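Bd3459 (Bdellovibrio bacteriovorus, PDB 5CEC) is a predatory endopeptidase of the peptidase S13 family, probably with D-Ala-D-Ala carboxypeptidase-type serine chemistry, captured here in complex with the ankyrin-repeat immunity protein Bd3460. Local coordinates at residues F116-S121 / A148-E153; G159-Y164 / A256-W261; K195-R200 / E423-P428. The protein carries 1 engineered substitution. One frame throughout, in Å; residues are numbered along the deposited sequence.

Contact 1: residues F116-S121 / A148-E153. With SO4 (sulfate ion), chain E.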
ATOM      1  N   PHE A 116      -4.211  10.784  12.278  1.00 14.73           N
ATOM      2  CA  PHE A 116      -4.862  10.916  13.581  1.00 14.66           C
ATOM      3  C   PHE A 116      -6.232  10.277  13.441  1.00 15.34           C
ATOM      4  O   PHE A 116      -7.174  10.890  12.931  1.00 15.90           O
ATOM      5  CB  PHE A 116      -4.927  12.372  14.048  1.00 14.56           C
ATOM      6  CG  PHE A 116      -5.004  12.537  15.527  1.00 14.34           C
ATOM      7  CD1 PHE A 116      -5.934  11.852  16.277  1.00 16.09           C
ATOM      8  CD2 PHE A 116      -4.128  13.365  16.197  1.00 15.22           C
ATOM      9  CE1 PHE A 116      -6.013  12.000  17.647  1.00 16.79           C
ATOM     10  CE2 PHE A 116      -4.204  13.523  17.589  1.00 16.30           C
ATOM     11  CZ  PHE A 116      -5.136  12.830  18.296  1.00 15.59           C
ATOM     12  N   GLY A 117      -6.305   9.032  13.890  1.00 15.08           N
ATOM     13  CA  GLY A 117      -7.519   8.245  13.832  1.00 16.05           C
ATOM     14  C   GLY A 117      -7.638   7.404  15.083  1.00 14.73           C
ATOM     15  O   GLY A 117      -7.244   7.827  16.180  1.00 15.44           O
ATOM     16  N   ARG A 118      -8.143   6.189  14.908  1.00 14.92           N
ATOM     17  CA  ARG A 118      -8.281   5.237  16.024  1.00 15.05           C
ATOM     18  C   ARG A 118      -7.045   5.134  16.887  1.00 15.28           C
ATOM     19  O   ARG A 118      -7.133   5.269  18.111  1.00 15.51           O
ATOM     20  CB  ARG A 118      -8.635   3.831  15.467  1.00 16.55           C
ATOM     21  CG  ARG A 118      -8.795   2.767  16.557  1.00 16.71           C
ATOM     22  CD  ARG A 118      -8.609   1.361  15.999  1.00 18.65           C
ATOM     23  NE  ARG A 118      -9.552   1.060  14.932  1.00 18.65           N
ATOM     24  CZ  ARG A 118     -10.822   0.663  15.108  1.00 18.89           C
ATOM     25  NH1 ARG A 118     -11.364   0.566  16.315  1.00 20.38           N
ATOM     26  NH2 ARG A 118     -11.541   0.359  14.052  1.00 22.35           N
ATOM     27  N   ASN A 119      -5.913   4.817  16.277  1.00 15.63           N
ATOM     28  CA  ASN A 119      -4.761   4.406  17.093  1.00 15.28           C
ATOM     29  C   ASN A 119      -4.106   5.578  17.815  1.00 14.80           C
ATOM     30  O   ASN A 119      -3.732   5.456  19.000  1.00 16.70           O
ATOM     31  CB  ASN A 119      -3.784   3.604  16.255  1.00 16.43           C
ATOM     32  CG  ASN A 119      -4.345   2.273  15.858  1.00 17.31           C
ATOM     33  OD1 ASN A 119      -5.028   1.663  16.651  1.00 18.39           O
ATOM     34  ND2 ASN A 119      -4.101   1.831  14.641  1.00 18.80           N
ATOM     35  N   MET A 120      -3.988   6.736  17.159  1.00 15.18           N
ATOM     36  CA  MET A 120      -3.536   7.930  17.875  1.00 14.82           C
ATOM     37  C   MET A 120      -4.499   8.327  19.004  1.00 15.27           C
ATOM     38  O   MET A 120      -4.076   8.791  20.060  1.00 15.94           O
ATOM     39  CB  MET A 120      -3.240   9.075  16.913  1.00 15.71           C
ATOM     40  CG  MET A 120      -2.587  10.233  17.613  1.00 15.32           C
ATOM     41  SD  MET A 120      -0.997   9.806  18.328  1.00 19.60           S
ATOM     42  CE  MET A 120       0.007  11.215  17.922  1.00 18.57           C
ATOM     43  N   SER A 121      -5.788   8.121  18.776  1.00 15.70           N
ATOM     44  CA  SER A 121      -6.804   8.429  19.783  1.00 15.37           C
ATOM     45  C   SER A 121      -6.634   7.515  20.987  1.00 16.06           C
ATOM     46  O   SER A 121      -6.697   7.980  22.127  1.00 16.76           O
ATOM     47  CB  SER A 121      -8.223   8.296  19.219  1.00 15.93           C
ATOM     48  OG  SER A 121      -8.477   9.301  18.259  1.00 17.11           O
ATOM     49  N   ALA A 148      -9.997  11.110  11.654  1.00 16.25           N
ATOM     50  CA  ALA A 148     -10.686  10.135  10.789  1.00 16.09           C
ATOM     51  C   ALA A 148     -10.432   8.795  11.420  1.00 15.91           C
ATOM     52  O   ALA A 148      -9.324   8.271  11.359  1.00 15.66           O
ATOM     53  CB  ALA A 148     -10.128  10.154   9.384  1.00 18.01           C
ATOM     54  N   TRP A 149     -11.461   8.219  12.022  1.00 15.90           N
ATOM     55  CA  TRP A 149     -11.259   7.037  12.807  1.00 16.49           C
ATOM     56  C   TRP A 149     -10.544   5.923  12.056  1.00 16.25           C
ATOM     57  O   TRP A 149      -9.604   5.306  12.582  1.00 16.51           O
ATOM     58  CB  TRP A 149     -12.595   6.539  13.354  1.00 16.91           C
ATOM     59  CG  TRP A 149     -12.488   5.628  14.496  1.00 17.86           C
ATOM     60  CD1 TRP A 149     -12.828   4.306  14.535  1.00 18.35           C
ATOM     61  CD2 TRP A 149     -12.026   5.955  15.802  1.00 18.23           C
ATOM     62  NE1 TRP A 149     -12.588   3.790  15.789  1.00 18.95           N
ATOM     63  CE2 TRP A 149     -12.114   4.784  16.592  1.00 17.98           C
ATOM     64  CE3 TRP A 149     -11.569   7.125  16.404  1.00 18.59           C
ATOM     65  CZ2 TRP A 149     -11.730   4.752  17.937  1.00 19.05           C
ATOM     66  CZ3 TRP A 149     -11.203   7.085  17.740  1.00 18.92           C
ATOM     67  CH2 TRP A 149     -11.286   5.915  18.490  1.00 18.59           C
ATOM     68  N   LEU A 150     -10.971   5.692  10.814  1.00 16.22           N
ATOM     69  CA  LEU A 150     -10.444   4.608   9.983  1.00 17.74           C
ATOM     70  C   LEU A 150      -9.251   5.055   9.099  1.00 17.74           C
ATOM     71  O   LEU A 150      -8.956   4.421   8.080  1.00 18.22           O
ATOM     72  CB  LEU A 150     -11.570   3.961   9.155  1.00 20.18           C
ATOM     73  CG  LEU A 150     -12.707   3.370   9.979  1.00 21.57           C
ATOM     74  CD1 LEU A 150     -13.758   2.811   9.037  1.00 24.68           C
ATOM     75  CD2 LEU A 150     -12.252   2.305  10.967  1.00 23.14           C
ATOM     76  N   ALA A 151      -8.521   6.083   9.540  1.00 16.96           N
ATOM     77  CA  ALA A 151      -7.405   6.644   8.738  1.00 17.71           C
ATOM     78  C   ALA A 151      -6.417   5.606   8.204  1.00 17.53           C
ATOM     79  O   ALA A 151      -5.850   5.807   7.148  1.00 18.97           O
ATOM     80  CB  ALA A 151      -6.660   7.661   9.571  1.00 18.89           C
ATOM     81  N   GLU A 152      -6.135   4.567   8.995  1.00 17.66           N
ATOM     82  CA  GLU A 152      -5.218   3.494   8.640  1.00 19.55           C
ATOM     83  C   GLU A 152      -5.844   2.187   8.270  1.00 18.74           C
ATOM     84  O   GLU A 152      -5.145   1.168   8.266  1.00 20.31           O
ATOM     85  CB  GLU A 152      -4.445   3.071   9.889  1.00 26.69           C
ATOM     86  CG  GLU A 152      -3.660   4.093  10.517  1.00 28.30           C
ATOM     87  CD  GLU A 152      -2.711   3.497  11.515  1.00 20.80           C
ATOM     88  OE1 GLU A 152      -1.690   2.985  11.082  1.00 20.08           O
ATOM     89  OE2 GLU A 152      -2.989   3.636  12.699  1.00 18.50           O
ATOM     90  N   GLU A 153      -7.132   2.195   7.979  1.00 18.92           N
ATOM     91  CA  GLU A 153      -7.889   0.971   7.804  1.00 19.49           C
ATOM     92  C   GLU A 153      -8.718   1.038   6.538  1.00 19.74           C
ATOM     93  O   GLU A 153      -8.932   2.087   5.971  1.00 19.50           O
ATOM     94  CB  GLU A 153      -8.761   0.734   9.055  1.00 19.62           C
ATOM     95  CG  GLU A 153      -7.939   0.436  10.295  1.00 20.03           C
ATOM     96  CD  GLU A 153      -8.719   0.594  11.583  1.00 21.86           C
ATOM     97  OE1 GLU A 153      -9.832   0.021  11.707  1.00 23.82           O
ATOM     98  OE2 GLU A 153      -8.212   1.285  12.478  1.00 21.13           O
TER
HETATM   99  S   SO4 E 503     -14.820   0.351  17.101  1.00 32.41           S
HETATM  100  O1  SO4 E 503     -13.919  -0.713  16.585  1.00 31.28           O
HETATM  101  O2  SO4 E 503     -16.214   0.122  16.672  1.00 37.54           O
HETATM  102  O3  SO4 E 503     -14.316   1.706  16.830  1.00 35.62           O
HETATM  103  O4  SO4 E 503     -14.858   0.308  18.611  1.00 36.61           O
HETATM  104  O   HOH W   1      -5.326   4.835  13.376  1.00 17.31           O
HETATM  105  O   HOH W   2      -5.880  -0.124  13.273  1.00 26.23           O
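Residues 116-121 join the start of helix 118-130 to the loop between strand 135-141 and helix 167-182, where 148-153 forms two overlapping type I turns (Ala148-Ala151, Leu150-Glu153). The backbones come closest at Gly117 and Trp149, with CA atoms 4.1 Å apart. Gly117 is the N-cap residue, and Gly117 CA lies 3.1 Å from Ala148 O. Two backbone bonds flank it: Ala148 N to Phe116 O (3.1 Å) and Arg118 N to Trp149 O (2.9 Å). Arg118 CA sits over the six-membered ring of Trp149, a CH-pi contact 3.6 Å from the centroid. Arg118 CG is anti to the backbone N, and the chain bends at chi3 (-58°). Arg118 grips Glu153 side-on, nearly coplanar: Arg118 NE meets Glu153 OE2 at 2.8 Å and Arg118 NH2 meets Glu153 OE1 at 2.9 Å, both on syn lone pairs. Arg118 NH1 turns to sulfate O1 and Tyr122 OH, while Trp149 NE1 bonds sulfate O3. Asn119 ND2 reaches Glu152 OE2 from above the carboxylate plane (2.9 Å); Glu152 OE1 pairs with Arg246. The two-pronged salt bridge fixes the guanidinium rotation and probably keeps Glu153 ionised. The sulfate, probably from the crystallisation liquor, would offset more arginine charge.

Contact 2: residues G159-Y164 / A256-W261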
ATOM      1  N   GLY A 159      -9.834   4.308  -0.580  1.00 21.08           N
ATOM      2  CA  GLY A 159     -11.048   5.030  -0.922  1.00 23.47           C
ATOM      3  C   GLY A 159     -10.814   6.453  -1.335  1.00 19.99           C
ATOM      4  O   GLY A 159      -9.678   6.933  -1.411  1.00 20.89           O
ATOM      5  N   THR A 160     -11.917   7.133  -1.625  1.00 22.40           N
ATOM      6  CA  THR A 160     -11.891   8.550  -1.956  1.00 23.75           C
ATOM      7  C   THR A 160     -11.835   9.279  -0.622  1.00 22.33           C
ATOM      8  O   THR A 160     -12.756   9.193   0.170  1.00 25.73           O
ATOM      9  CB  THR A 160     -13.144   8.964  -2.750  1.00 26.69           C
ATOM     10  OG1 THR A 160     -13.121   8.278  -4.003  1.00 31.29           O
ATOM     11  CG2 THR A 160     -13.151  10.460  -2.978  1.00 29.96           C
ATOM     12  N   THR A 161     -10.756  10.007  -0.396  1.00 19.40           N
ATOM     13  CA  THR A 161     -10.564  10.729   0.850  1.00 19.39           C
ATOM     14  C   THR A 161     -11.601  11.847   0.933  1.00 20.32           C
ATOM     15  O   THR A 161     -11.726  12.650  -0.004  1.00 21.64           O
ATOM     16  CB  THR A 161      -9.150  11.306   0.908  1.00 18.17           C
ATOM     17  OG1 THR A 161      -8.217  10.227   0.704  1.00 18.56           O
ATOM     18  CG2 THR A 161      -8.883  12.006   2.197  1.00 19.26           C
ATOM     19  N   PRO A 162     -12.323  11.935   2.060  1.00 22.42           N
ATOM     20  CA  PRO A 162     -13.282  13.011   2.163  1.00 23.34           C
ATOM     21  C   PRO A 162     -12.603  14.358   2.021  1.00 22.11           C
ATOM     22  O   PRO A 162     -11.576  14.613   2.642  1.00 22.44           O
ATOM     23  CB  PRO A 162     -13.896  12.816   3.541  1.00 24.34           C
ATOM     24  CG  PRO A 162     -13.693  11.392   3.847  1.00 24.97           C
ATOM     25  CD  PRO A 162     -12.402  11.018   3.209  1.00 23.21           C
ATOM     26  N   LYS A 163     -13.157  15.194   1.163  1.00 23.19           N
ATOM     27  CA  LYS A 163     -12.654  16.532   0.918  1.00 25.90           C
ATOM     28  C   LYS A 163     -13.741  17.503   1.409  1.00 28.62           C
ATOM     29  O   LYS A 163     -14.803  17.622   0.799  1.00 33.61           O
ATOM     30  CB  LYS A 163     -12.334  16.707  -0.566  1.00 30.34           C
ATOM     31  CG  LYS A 163     -11.672  18.036  -0.897  1.00 34.88           C
ATOM     32  CD  LYS A 163     -11.043  18.022  -2.288  1.00 39.80           C
ATOM     33  CE  LYS A 163     -10.465  19.377  -2.675  1.00 45.94           C
ATOM     34  NZ  LYS A 163      -9.666  20.007  -1.575  1.00 48.57           N
ATOM     35  N   TYR A 164     -13.477  18.167   2.530  1.00 24.36           N
ATOM     36  CA  TYR A 164     -14.455  19.055   3.160  1.00 26.03           C
ATOM     37  C   TYR A 164     -14.344  20.448   2.553  1.00 29.47           C
ATOM     38  O   TYR A 164     -13.323  21.135   2.678  1.00 34.75           O
ATOM     39  CB  TYR A 164     -14.230  19.121   4.659  1.00 25.49           C
ATOM     40  CG  TYR A 164     -14.285  17.749   5.313  1.00 24.61           C
ATOM     41  CD1 TYR A 164     -15.447  16.984   5.303  1.00 23.65           C
ATOM     42  CD2 TYR A 164     -13.175  17.219   5.938  1.00 24.86           C
ATOM     43  CE1 TYR A 164     -15.493  15.719   5.889  1.00 24.80           C
ATOM     44  CE2 TYR A 164     -13.204  15.967   6.520  1.00 24.72           C
ATOM     45  CZ  TYR A 164     -14.359  15.216   6.508  1.00 23.80           C
ATOM     46  OH  TYR A 164     -14.403  13.973   7.108  1.00 26.62           O
ATOM     47  N   ALA A 256      -2.020  10.457   2.105  1.00 12.99           N
ATOM     48  CA  ALA A 256      -1.435  11.165   0.955  1.00 12.77           C
ATOM     49  C   ALA A 256      -2.259  12.413   0.620  1.00 13.37           C
ATOM     50  O   ALA A 256      -1.688  13.483   0.341  1.00 14.44           O
ATOM     51  CB  ALA A 256      -1.370  10.242  -0.248  1.00 14.08           C
ATOM     52  N   ASP A 257      -3.576  12.268   0.572  1.00 14.02           N
ATOM     53  CA  ASP A 257      -4.433  13.387   0.188  1.00 14.27           C
ATOM     54  C   ASP A 257      -4.365  14.501   1.229  1.00 15.05           C
ATOM     55  O   ASP A 257      -4.314  15.672   0.886  1.00 16.18           O
ATOM     56  CB  ASP A 257      -5.877  12.923  -0.075  1.00 15.44           C
ATOM     57  CG  ASP A 257      -5.999  12.125  -1.339  1.00 17.58           C
ATOM     58  OD1 ASP A 257      -5.316  12.483  -2.328  1.00 19.51           O
ATOM     59  OD2 ASP A 257      -6.808  11.185  -1.373  1.00 18.89           O
ATOM     60  N   ASN A 258      -4.296  14.136   2.513  1.00 13.99           N
ATOM     61  CA  ASN A 258      -4.206  15.144   3.529  1.00 14.90           C
ATOM     62  C   ASN A 258      -2.862  15.857   3.559  1.00 14.83           C
ATOM     63  O   ASN A 258      -2.832  17.040   3.820  1.00 15.46           O
ATOM     64  CB  ASN A 258      -4.621  14.600   4.904  1.00 15.47           C
ATOM     65  CG  ASN A 258      -6.126  14.605   5.056  1.00 16.18           C
ATOM     66  OD1 ASN A 258      -6.707  15.657   5.313  1.00 16.84           O
ATOM     67  ND2 ASN A 258      -6.766  13.467   4.787  1.00 16.04           N
ATOM     68  N   LEU A 259      -1.775  15.133   3.300  1.00 14.02           N
ATOM     69  CA  LEU A 259      -0.486  15.805   3.182  1.00 15.20           C
ATOM     70  C   LEU A 259      -0.549  16.833   2.043  1.00 15.12           C
ATOM     71  O   LEU A 259      -0.086  17.950   2.197  1.00 16.51           O
ATOM     72  CB  LEU A 259       0.645  14.824   2.939  1.00 15.41           C
ATOM     73  CG  LEU A 259       1.135  14.046   4.157  1.00 15.56           C
ATOM     74  CD1 LEU A 259       2.043  12.932   3.742  1.00 16.50           C
ATOM     75  CD2 LEU A 259       1.817  14.957   5.183  1.00 16.66           C
ATOM     76  N   TYR A 260      -1.094  16.431   0.891  1.00 14.64           N
ATOM     77  CA  TYR A 260      -1.156  17.305  -0.290  1.00 16.01           C
ATOM     78  C   TYR A 260      -1.986  18.532  -0.005  1.00 15.50           C
ATOM     79  O   TYR A 260      -1.584  19.657  -0.348  1.00 18.05           O
ATOM     80  CB  TYR A 260      -1.706  16.481  -1.426  1.00 16.17           C
ATOM     81  CG  TYR A 260      -1.837  17.092  -2.776  1.00 16.90           C
ATOM     82  CD1 TYR A 260      -3.020  17.712  -3.168  1.00 17.61           C
ATOM     83  CD2 TYR A 260      -0.816  16.991  -3.703  1.00 17.13           C
ATOM     84  CE1 TYR A 260      -3.183  18.206  -4.446  1.00 18.47           C
ATOM     85  CE2 TYR A 260      -0.960  17.513  -4.989  1.00 18.75           C
ATOM     86  CZ  TYR A 260      -2.135  18.113  -5.352  1.00 18.01           C
ATOM     87  OH  TYR A 260      -2.248  18.571  -6.631  1.00 20.89           O
ATOM     88  N   TRP A 261      -3.127  18.373   0.659  1.00 15.41           N
ATOM     89  CA  TRP A 261      -3.936  19.527   1.020  1.00 16.53           C
ATOM     90  C   TRP A 261      -3.262  20.394   2.073  1.00 17.24           C
ATOM     91  O   TRP A 261      -3.267  21.627   1.974  1.00 18.99           O
ATOM     92  CB  TRP A 261      -5.311  19.094   1.511  1.00 17.26           C
ATOM     93  CG  TRP A 261      -6.126  18.389   0.485  1.00 18.28           C
ATOM     94  CD1 TRP A 261      -6.137  18.590  -0.869  1.00 19.87           C
ATOM     95  CD2 TRP A 261      -7.072  17.343   0.735  1.00 18.35           C
ATOM     96  NE1 TRP A 261      -7.052  17.751  -1.469  1.00 20.77           N
ATOM     97  CE2 TRP A 261      -7.608  16.952  -0.506  1.00 19.17           C
ATOM     98  CE3 TRP A 261      -7.510  16.682   1.889  1.00 19.00           C
ATOM     99  CZ2 TRP A 261      -8.570  15.953  -0.613  1.00 20.02           C
ATOM    100  CZ3 TRP A 261      -8.450  15.656   1.758  1.00 19.80           C
ATOM    101  CH2 TRP A 261      -8.970  15.322   0.522  1.00 19.99           C
TER
HETATM  102  O   HOH W   3      -8.971  10.434  -2.740  1.00 26.81           O
HETATM  103  O   HOH W   4     -10.215  13.773   4.821  1.00 21.24           O
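Lys163 lies across the indole of Trp261. Its CG is anti to the backbone N (chi1 -174°), and the chain stays extended until it bends at chi4. CB, CG and CD follow the six-membered ring, with Lys163 CD 3.6 Å from Trp261 CZ2. The ammonium ends over the five-membered ring of Trp261: Lys163 NZ makes a cation-pi contact 3.8 Å from its centroid, 26° off the ring normal. The opposite face of the indole is covered by Asp257 O, one turn back in helix 253-262. Pro162 O comes to Trp261 CZ3 obliquely at 3.4 Å, beside the methyl CG2 of Thr161. The polar anchor is Thr161 OG1, which donates to the anti lone pair of Asp257 OD2 at 2.7 Å. A water repeats the link: it accepts from Thr161 N at 3.0 Å and donates to Asp257 OD2 at 2.7 Å. Asp257 OD1 is held by Ser290 OG. Thus the loop between strand 135-141 and helix 167-182 is tied to helix 253-262 at two points, one polar, one aromatic. The carboxylate of Asp257 has hydroxyl donors on both oxygens, which probably helps keep it ionised, and the indole probably stabilises the lysine charge.

Contact 3: residues K195-R200 / E423-P428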
ATOM      1  N   LYS A 195      -1.447  -1.962  21.546  1.00 21.72           N
ATOM      2  CA  LYS A 195      -0.612  -1.911  22.737  1.00 22.62           C
ATOM      3  C   LYS A 195       0.593  -2.833  22.580  1.00 22.61           C
ATOM      4  O   LYS A 195       1.702  -2.486  23.006  1.00 24.40           O
ATOM      5  CB  LYS A 195      -1.430  -2.270  23.992  1.00 23.81           C
ATOM      6  CG  LYS A 195      -0.634  -2.309  25.294  1.00 25.47           C
ATOM      7  CD  LYS A 195      -1.547  -2.466  26.492  1.00 28.20           C
ATOM      8  CE  LYS A 195      -0.757  -2.416  27.794  1.00 32.32           C
ATOM      9  NZ  LYS A 195       0.158  -3.573  27.949  1.00 36.81           N
ATOM     10  N   THR A 196       0.381  -3.995  21.957  1.00 23.50           N
ATOM     11  CA  THR A 196       1.464  -4.932  21.705  1.00 26.60           C
ATOM     12  C   THR A 196       2.477  -4.382  20.713  1.00 25.01           C
ATOM     13  O   THR A 196       3.669  -4.511  20.929  1.00 26.28           O
ATOM     14  CB  THR A 196       0.905  -6.271  21.208  1.00 28.94           C
ATOM     15  OG1 THR A 196       0.073  -6.819  22.236  1.00 33.77           O
ATOM     16  CG2 THR A 196       2.011  -7.258  20.873  1.00 31.15           C
ATOM     17  N   LYS A 197       1.994  -3.766  19.630  1.00 21.13           N
ATOM     18  CA  LYS A 197       2.880  -3.071  18.683  1.00 21.75           C
ATOM     19  C   LYS A 197       3.642  -1.956  19.370  1.00 21.14           C
ATOM     20  O   LYS A 197       4.855  -1.816  19.170  1.00 22.70           O
ATOM     21  CB  LYS A 197       2.091  -2.500  17.509  1.00 22.95           C
ATOM     22  CG  LYS A 197       1.578  -3.545  16.551  1.00 24.72           C
ATOM     23  CD  LYS A 197       0.648  -2.941  15.535  1.00 30.45           C
ATOM     24  CE  LYS A 197       0.006  -4.018  14.671  1.00 35.81           C
ATOM     25  NZ  LYS A 197       0.942  -4.509  13.624  1.00 40.15           N
ATOM     26  N   ALA A 198       2.940  -1.161  20.172  1.00 20.22           N
ATOM     27  CA  ALA A 198       3.596  -0.056  20.876  1.00 20.15           C
ATOM     28  C   ALA A 198       4.732  -0.529  21.778  1.00 21.46           C
ATOM     29  O   ALA A 198       5.803   0.066  21.830  1.00 22.38           O
ATOM     30  CB  ALA A 198       2.576   0.726  21.686  1.00 20.54           C
ATOM     31  N   ALA A 199       4.486  -1.600  22.511  1.00 23.63           N
ATOM     32  CA  ALA A 199       5.518  -2.182  23.342  1.00 24.51           C
ATOM     33  C   ALA A 199       6.767  -2.629  22.550  1.00 24.76           C
ATOM     34  O   ALA A 199       7.900  -2.489  23.034  1.00 27.75           O
ATOM     35  CB  ALA A 199       4.938  -3.352  24.096  1.00 26.70           C
ATOM     36  N   ARG A 200       6.575  -3.127  21.331  1.00 25.87           N
ATOM     37  CA  ARG A 200       7.706  -3.506  20.483  1.00 26.76           C
ATOM     38  C   ARG A 200       8.622  -2.333  20.089  1.00 26.56           C
ATOM     39  O   ARG A 200       9.785  -2.541  19.802  1.00 29.50           O
ATOM     40  CB  ARG A 200       7.239  -4.247  19.232  1.00 29.62           C
ATOM     41  CG  ARG A 200       6.665  -5.623  19.523  1.00 33.76           C
ATOM     42  CD  ARG A 200       6.037  -6.253  18.298  1.00 37.78           C
ATOM     43  NE  ARG A 200       7.016  -6.420  17.231  1.00 40.54           N
ATOM     44  CZ  ARG A 200       6.720  -6.595  15.942  1.00 45.26           C
ATOM     45  NH1 ARG A 200       5.452  -6.631  15.519  1.00 46.91           N
ATOM     46  NH2 ARG A 200       7.709  -6.724  15.059  1.00 49.72           N
ATOM     47  N   GLU A 423      12.977  -4.595   8.992  1.00 24.08           N
ATOM     48  CA  GLU A 423      11.558  -4.244   8.900  1.00 20.71           C
ATOM     49  C   GLU A 423      11.141  -3.319  10.026  1.00 22.36           C
ATOM     50  O   GLU A 423      11.300  -3.642  11.221  1.00 24.73           O
ATOM     51  CB  GLU A 423      10.688  -5.489   8.929  1.00 21.97           C
ATOM     52  CG  GLU A 423       9.202  -5.240   8.702  1.00 21.70           C
ATOM     53  CD  GLU A 423       8.419  -6.522   8.643  1.00 24.23           C
ATOM     54  OE1 GLU A 423       8.871  -7.508   9.238  1.00 27.89           O
ATOM     55  OE2 GLU A 423       7.359  -6.543   8.028  1.00 25.06           O
ATOM     56  N   GLN A 424      10.530  -2.207   9.634  1.00 21.90           N
ATOM     57  CA  GLN A 424      10.078  -1.185  10.570  1.00 20.55           C
ATOM     58  C   GLN A 424       8.616  -1.446  10.965  1.00 19.46           C
ATOM     59  O   GLN A 424       7.890  -2.173  10.270  1.00 23.20           O
ATOM     60  CB  GLN A 424      10.267   0.190   9.929  1.00 22.36           C
ATOM     61  CG  GLN A 424      11.747   0.477   9.627  1.00 24.36           C
ATOM     62  CD  GLN A 424      11.977   1.792   8.919  1.00 25.76           C
ATOM     63  OE1 GLN A 424      11.035   2.464   8.540  1.00 29.80           O
ATOM     64  NE2 GLN A 424      13.237   2.158   8.722  1.00 26.88           N
ATOM     65  N   LEU A 425       8.207  -0.906  12.114  1.00 19.61           N
ATOM     66  CA  LEU A 425       6.848  -1.008  12.588  1.00 20.15           C
ATOM     67  C   LEU A 425       6.312   0.405  12.776  1.00 18.78           C
ATOM     68  O   LEU A 425       6.310   0.936  13.879  1.00 21.62           O
ATOM     69  CB  LEU A 425       6.812  -1.796  13.891  1.00 22.69           C
ATOM     70  CG  LEU A 425       5.441  -2.160  14.439  1.00 26.45           C
ATOM     71  CD1 LEU A 425       4.673  -3.037  13.453  1.00 29.59           C
ATOM     72  CD2 LEU A 425       5.616  -2.886  15.788  1.00 27.27           C
ATOM     73  N   PRO A 426       5.815   1.016  11.679  1.00 18.30           N
ATOM     74  CA  PRO A 426       5.437   2.413  11.769  1.00 18.42           C
ATOM     75  C   PRO A 426       4.078   2.576  12.457  1.00 18.10           C
ATOM     76  O   PRO A 426       3.081   1.989  12.011  1.00 23.09           O
ATOM     77  CB  PRO A 426       5.444   2.865  10.304  1.00 17.89           C
ATOM     78  CG  PRO A 426       5.167   1.621   9.530  1.00 17.24           C
ATOM     79  CD  PRO A 426       5.778   0.516  10.307  1.00 17.60           C
ATOM     80  N   LEU A 427       4.050   3.299  13.571  1.00 15.98           N
ATOM     81  CA  LEU A 427       2.828   3.663  14.275  1.00 16.20           C
ATOM     82  C   LEU A 427       2.647   5.171  14.184  1.00 15.67           C
ATOM     83  O   LEU A 427       3.585   5.897  13.811  1.00 16.36           O
ATOM     84  CB  LEU A 427       2.918   3.234  15.756  1.00 16.16           C
ATOM     85  CG  LEU A 427       3.157   1.752  16.002  1.00 18.54           C
ATOM     86  CD1 LEU A 427       3.138   1.467  17.500  1.00 19.50           C
ATOM     87  CD2 LEU A 427       2.196   0.849  15.280  1.00 22.29           C
ATOM     88  N   PRO A 428       1.467   5.679  14.562  1.00 15.78           N
ATOM     89  CA  PRO A 428       1.243   7.117  14.491  1.00 15.26           C
ATOM     90  C   PRO A 428       1.982   7.912  15.549  1.00 15.35           C
ATOM     91  O   PRO A 428       2.032   9.131  15.462  1.00 16.27           O
ATOM     92  CB  PRO A 428      -0.287   7.267  14.674  1.00 16.86           C
ATOM     93  CG  PRO A 428      -0.848   5.907  14.329  1.00 17.31           C
ATOM     94  CD  PRO A 428       0.208   4.946  14.814  1.00 16.78           C
TER
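Lys195 O is held by one bond within its helix, from Ala199 N at 3.0 Å. That bond belongs to helix 188-200, and the contact with 423-428 is apolar. In this S13 protein, of the beta-lactamase clan, helix 188-200 lies in the part of the chain built round the mixed sheet. Residues 423-428 form an extended connection leading from helix 394-411 to strand 436-437 of that sheet. Leu425 and Leu427 both direct their CB toward the helix, while Pro426 between them packs on helix 240-250. The connection is anchored from outside by Gln424 NE2 on Asp330 and by backbone bonds between Pro428 and Ala238.

Leu425 has CG anti to its backbone N (chi1 -172°), which carries CD2 in between Lys197 and Arg200. There Leu425 CD2 lies 3.6 Å from Lys197 O and 3.9 Å from Lys197 CB. The chain of Arg200 bends at chi3 (60°) and crosses Leu425 at about a right angle. One face of its guanidinium therefore rests on the methyl, with Arg200 NH1 3.8 Å from Leu425 CD2. Lys197 also bends, at chi4, and its side chain comes about 4 Å from a bound sulfate. The aliphatic chain of Lys197 and the guanidinium face of Arg200 thus flank Leu425, which is partly exposed. Leu427 is buried deeper. Leu427 CD2 stands 4.0 Å from Lys197 CB, and Leu427 CD1 points at the backbone of the helix, 3.7 Å from Ala198 CA.

Contacts 1 and 3 adjoin, with centres about 15 Å apart. Pro428 joins them: Pro428 CG is 3.5 Å from Glu152 OE2, and Pro428 O is 3.8 Å from Met120 CE. Helix 188-200 serves both: Tyr190 and Leu194 touch contact 1, and residues 195-200 form contact 3. Contacts 1 and 2 have centres about 14 Å apart and nearest atoms about 6 Å apart; helix 253-262 spans them, with Tyr254 against Ala148 and Ala151. Contacts 2 and 3 do not touch, with centres about 25 Å apart. Asp257 of contact 2 lies near, without touching, a putative SxxK motif (Ser70, Lys73) that probably marks the active site; its neighbour Ala256 packs on Lys73.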